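Local coordinates for Sam-dependent methyltransferases (Streptomyces davawensis jcm 4913, PDB 4D7K), which catalyses the two successive S-adenosyl methionine-dependent N-methylations that turn 8-amino-8-demethyl-D-riboflavin into the antibiotic roseoflavin, at the interface of chains A and B. Numbering follows the deposited sequence. Chains: chain A/B, Sam-dependent methyltransferases.

Contact 1: the interface of chains A and B. Residues chain A 58-59, 62-63, 66; chain B 124-125.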
loop_
_atom_site.group_PDB
_atom_site.type_symbol
_atom_site.label_atom_id
_atom_site.label_comp_id
_atom_site.label_asym_id
_atom_site.label_seq_id
_atom_site.Cartn_x
_atom_site.Cartn_y
_atom_site.Cartn_z
ATOM N N SER A 58 -17.780 17.569 6.985
ATOM C CA SER A 58 -16.748 16.958 7.815
ATOM C C SER A 58 -16.448 17.755 9.076
ATOM O O SER A 58 -16.668 18.965 9.130
ATOM C CB SER A 58 -15.454 16.798 7.013
ATOM O OG SER A 58 -15.663 16.009 5.857
ATOM N N ASP A 59 -15.937 17.068 10.090
ATOM C CA ASP A 59 -15.351 17.743 11.234
ATOM C C ASP A 59 -14.111 18.490 10.753
ATOM O O ASP A 59 -13.222 17.884 10.158
ATOM C CB ASP A 59 -14.996 16.741 12.337
ATOM C CG ASP A 59 -14.236 17.380 13.485
ATOM O OD1 ASP A 59 -14.877 18.024 14.345
ATOM O OD2 ASP A 59 -12.996 17.232 13.533
ATOM N N ARG A 62 -10.463 17.165 12.048
ATOM C CA ARG A 62 -9.942 15.930 11.475
ATOM C C ARG A 62 -9.762 16.017 9.956
ATOM O O ARG A 62 -8.943 15.296 9.384
ATOM C CB ARG A 62 -10.850 14.755 11.848
ATOM C CG ARG A 62 -10.716 14.362 13.317
ATOM C CD ARG A 62 -11.493 13.104 13.678
ATOM N NE ARG A 62 -10.808 12.351 14.729
ATOM C CZ ARG A 62 -10.342 11.115 14.578
ATOM N NH1 ARG A 62 -10.509 10.481 13.426
ATOM N NH2 ARG A 62 -9.720 10.507 15.581
ATOM N N LEU A 63 -10.513 16.902 9.305
ATOM C CA LEU A 63 -10.340 17.109 7.870
ATOM C C LEU A 63 -8.984 17.737 7.598
ATOM O O LEU A 63 -8.280 17.341 6.669
ATOM C CB LEU A 63 -11.447 17.991 7.291
ATOM C CG LEU A 63 -11.296 18.296 5.795
ATOM C CD1 LEU A 63 -11.424 17.023 4.962
ATOM C CD2 LEU A 63 -12.300 19.339 5.335
ATOM N N LEU A 66 -6.326 15.206 7.761
ATOM C CA LEU A 66 -6.369 14.428 6.527
ATOM C C LEU A 66 -5.774 15.213 5.351
ATOM O O LEU A 66 -4.999 14.673 4.558
ATOM C CB LEU A 66 -7.812 14.016 6.205
ATOM C CG LEU A 66 -8.016 13.369 4.834
ATOM C CD1 LEU A 66 -7.305 12.032 4.778
ATOM C CD2 LEU A 66 -9.489 13.198 4.507
ATOM N N VAL B 124 -13.490 11.085 9.465
ATOM C CA VAL B 124 -13.317 12.520 9.255
ATOM C C VAL B 124 -14.660 13.245 9.379
ATOM O O VAL B 124 -14.739 14.333 9.955
ATOM C CB VAL B 124 -12.666 12.806 7.877
ATOM C CG1 VAL B 124 -12.761 14.275 7.520
ATOM C CG2 VAL B 124 -11.212 12.356 7.882
ATOM N N ARG B 125 -15.719 12.617 8.875
ATOM C CA ARG B 125 -17.060 13.202 8.912
ATOM C C ARG B 125 -17.701 13.186 10.300
ATOM O O ARG B 125 -18.531 14.038 10.612
ATOM C CB ARG B 125 -17.977 12.476 7.923
ATOM C CG ARG B 125 -17.707 12.827 6.468
ATOM C CD ARG B 125 -18.537 11.975 5.525
ATOM N NE ARG B 125 -18.436 12.437 4.144
ATOM C CZ ARG B 125 -18.816 11.723 3.089
ATOM N NH1 ARG B 125 -19.316 10.506 3.256
ATOM N NH2 ARG B 125 -18.688 12.225 1.868
#
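B:Val124 presses both of its methyl groups against the stretch from A:Ser58 to A:Leu66, part of the O-methyltransferase dimerisation domain, and shows how one small branched residue can serve as the knob of a homodimer contact. It lies on helix 120-126 of its own subunit and buries 85 Å² against a partner surface made by the loop residues A:Ser58 and A:Asp59 and the first turns of helix 60-72. Its CG1 stands anti to the backbone N (chi1 167°), which carries that methyl toward the join between loop and helix. There it touches the CB of A:Ser58 at 3.7 Å and sits equally near the CA of A:Leu63, with CB and CD1 of the same leucine a little farther off; the two side chains cross obliquely. The other branch, CG2, lies farther along helix 60-72 and meets the CD2 methyl of A:Leu66 at 3.9 Å, the side chains running at about a right angle.

The polar part of the packed zone is a backbone bond: the amide N of A:Asp59 donates to the carbonyl O of B:Val124 at 3.0 Å, so the residue that supplies the two methyls also supplies the acceptor. In the second shell, the carboxylate OD2 of A:Asp59 accepts the backbone N of A:Arg62 at 2.9 Å on its anti side, 21° out of the carboxylate plane, a helix N-cap that should steady the turn presenting the amide.

The looser side is formed by the two arginines, which meet the partner through parts other than their guanidinium groups. B:Arg125 comes alongside A:Ser58 with its aliphatic part, CG lying 3.8 Å from the hydroxyl OG, while the rest of its extended chain leads the guanidinium away from the serine. A:Arg62 approaches CG2 of B:Val124 through its backbone carbonyl O.

Contact 2: the interface of chains A and B. Residues chain A 89, 92, 101, 104, 165; chain B 13-15, 17-18.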
loop_
_atom_site.group_PDB
_atom_site.type_symbol
_atom_site.label_atom_id
_atom_site.label_comp_id
_atom_site.label_asym_id
_atom_site.label_seq_id
_atom_site.Cartn_x
_atom_site.Cartn_y
_atom_site.Cartn_z
ATOM N N MET A 89 0.013 15.760 -8.511
ATOM C CA MET A 89 -0.490 14.401 -8.336
ATOM C C MET A 89 -1.983 14.393 -7.985
ATOM O O MET A 89 -2.735 13.532 -8.446
ATOM C CB MET A 89 0.322 13.673 -7.258
ATOM C CG MET A 89 0.217 12.160 -7.310
ATOM S SD MET A 89 1.343 11.314 -6.172
ATOM C CE MET A 89 0.557 11.679 -4.607
ATOM N N LEU A 92 -4.412 14.757 -11.005
ATOM C CA LEU A 92 -4.733 13.548 -11.759
ATOM C C LEU A 92 -5.836 12.725 -11.096
ATOM O O LEU A 92 -6.316 11.743 -11.665
ATOM C CB LEU A 92 -3.486 12.682 -11.934
ATOM C CG LEU A 92 -2.325 13.293 -12.715
ATOM C CD1 LEU A 92 -1.125 12.350 -12.713
ATOM C CD2 LEU A 92 -2.755 13.630 -14.136
ATOM N N MET A 101 -6.386 9.474 -13.286
ATOM C CA MET A 101 -5.976 8.207 -12.695
ATOM C C MET A 101 -6.755 7.957 -11.408
ATOM O O MET A 101 -6.286 7.264 -10.509
ATOM C CB MET A 101 -4.464 8.200 -12.432
ATOM C CG MET A 101 -3.641 8.167 -13.723
ATOM S SD MET A 101 -1.855 8.260 -13.501
ATOM C CE MET A 101 -1.509 6.629 -12.847
ATOM N N MET A 104 -8.017 3.895 -10.829
ATOM C CA MET A 104 -7.147 2.899 -10.214
ATOM C C MET A 104 -6.866 3.222 -8.746
ATOM O O MET A 104 -6.606 2.327 -7.944
ATOM C CB MET A 104 -5.831 2.785 -10.985
ATOM C CG MET A 104 -4.865 3.927 -10.734
ATOM S SD MET A 104 -3.220 3.602 -11.392
ATOM C CE MET A 104 -3.567 3.511 -13.148
ATOM N N TYR A 165 -1.550 3.863 -19.640
ATOM C CA TYR A 165 -0.250 3.811 -18.983
ATOM C C TYR A 165 0.743 2.885 -19.692
ATOM O O TYR A 165 1.951 3.106 -19.624
ATOM C CB TYR A 165 -0.411 3.372 -17.525
ATOM C CG TYR A 165 0.885 3.392 -16.740
ATOM C CD1 TYR A 165 1.365 4.573 -16.189
ATOM C CD2 TYR A 165 1.627 2.231 -16.552
ATOM C CE1 TYR A 165 2.549 4.602 -15.475
ATOM C CE2 TYR A 165 2.815 2.251 -15.836
ATOM C CZ TYR A 165 3.271 3.440 -15.302
ATOM O OH TYR A 165 4.447 3.475 -14.587
ATOM N N ALA B 13 4.125 12.685 -11.784
ATOM C CA ALA B 13 2.970 12.397 -10.936
ATOM C C ALA B 13 2.300 11.081 -11.337
ATOM O O ALA B 13 1.922 10.287 -10.476
ATOM C CB ALA B 13 1.967 13.547 -10.993
ATOM N N ALA B 14 2.176 10.851 -12.641
ATOM C CA ALA B 14 1.544 9.639 -13.158
ATOM C C ALA B 14 2.269 8.377 -12.689
ATOM O O ALA B 14 1.635 7.411 -12.259
ATOM C CB ALA B 14 1.487 9.684 -14.686
ATOM N N GLN B 15 3.597 8.396 -12.769
ATOM C CA GLN B 15 4.418 7.277 -12.314
ATOM C C GLN B 15 4.312 7.050 -10.814
ATOM O O GLN B 15 4.391 5.916 -10.349
ATOM C CB GLN B 15 5.884 7.498 -12.692
ATOM C CG GLN B 15 6.155 7.396 -14.182
ATOM C CD GLN B 15 7.519 7.933 -14.565
ATOM O OE1 GLN B 15 8.134 8.690 -13.812
ATOM N NE2 GLN B 15 8.001 7.541 -15.739
ATOM N N LEU B 17 1.625 7.755 -8.840
ATOM C CA LEU B 17 0.316 7.168 -8.580
ATOM C C LEU B 17 0.282 5.689 -8.947
ATOM O O LEU B 17 -0.204 4.869 -8.177
ATOM C CB LEU B 17 -0.769 7.921 -9.348
ATOM C CG LEU B 17 -1.259 9.204 -8.676
ATOM C CD1 LEU B 17 -2.297 9.914 -9.528
ATOM C CD2 LEU B 17 -1.819 8.901 -7.288
ATOM N N TYR B 18 0.793 5.354 -10.128
ATOM C CA TYR B 18 0.828 3.966 -10.552
ATOM C C TYR B 18 1.679 3.121 -9.607
ATOM O O TYR B 18 1.376 1.954 -9.376
ATOM C CB TYR B 18 1.360 3.823 -11.978
ATOM C CG TYR B 18 1.406 2.375 -12.404
ATOM C CD1 TYR B 18 0.251 1.726 -12.822
ATOM C CD2 TYR B 18 2.589 1.643 -12.349
ATOM C CE1 TYR B 18 0.272 0.397 -13.192
ATOM C CE2 TYR B 18 2.617 0.307 -12.720
ATOM C CZ TYR B 18 1.451 -0.309 -13.137
ATOM O OH TYR B 18 1.454 -1.632 -13.510
#
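A:Tyr165 lays one face of its ring over that of B:Tyr18, a stack across the homodimer of this class I-like, cation-independent O-methyltransferase family member that illustrates how aromatic and thioether groups can pack against a partner's N-terminal helix. The tyrosines bury 74 and 55 Å², more than the other residues here. Their centroids are 4.1 Å apart and their planes are inclined by 19°, so the stack is slightly wedged. It is also displaced: CE2 of A:Tyr165 sits over the centre of the B:Tyr18 ring, whereas CG of B:Tyr18 lies toward the rim of the A:Tyr165 ring. The side-chain axes cross at about a right angle, which brings the phenol OH of A:Tyr165 to 3.4 Å from CD2 of B:Tyr18 instead of setting hydroxyl over hydroxyl. CG of A:Tyr165 is anti to the backbone N (chi1 -176°), extending the ring from the end of helix 149-165 toward helix 13-35 of the partner.

B:Leu17, one residue earlier on that helix, hides 50 Å². Its branch point CG meets CG of A:Met89 at 3.6 Å, and CD2 also faces this methionine, while CD1 reaches CB of A:Leu92 at 3.9 Å.

A:Met101 packs over B:Ala14. SD lies 3.7 Å from CA of that alanine, and the bend at chi3 (73°) turns the terminal CE back toward the helix, where it rests 3.3 Å from the carbonyl O of B:Ala14 and 3.8 Å from CB of B:Leu17. CD1 of A:Leu92 comes within 3.6 Å of the backbone N of B:Ala14 and also touches CB of B:Ala13, an approach that the small alanines probably allow. No hydrogen bond crosses this patch.

The centres of contact 1 and contact 2 lie about 25 Å apart on the two-fold dimer interface, and they share no residue. Chain A contributes a loop and helix 60-72 to contact 1, and residues from helices 88-91, 102-107 and 149-165 and neighbouring loops to contact 2. From chain B, contact 1 receives helix 120-126, whereas contact 2 receives the N-terminal helix 13-35. Chain B is thus engaged through well-separated helices. Each contact recurs with the chains exchanged, giving four patches that should help fix the relative orientation of the subunits. The patches hide 149 and 377 Å², respectively.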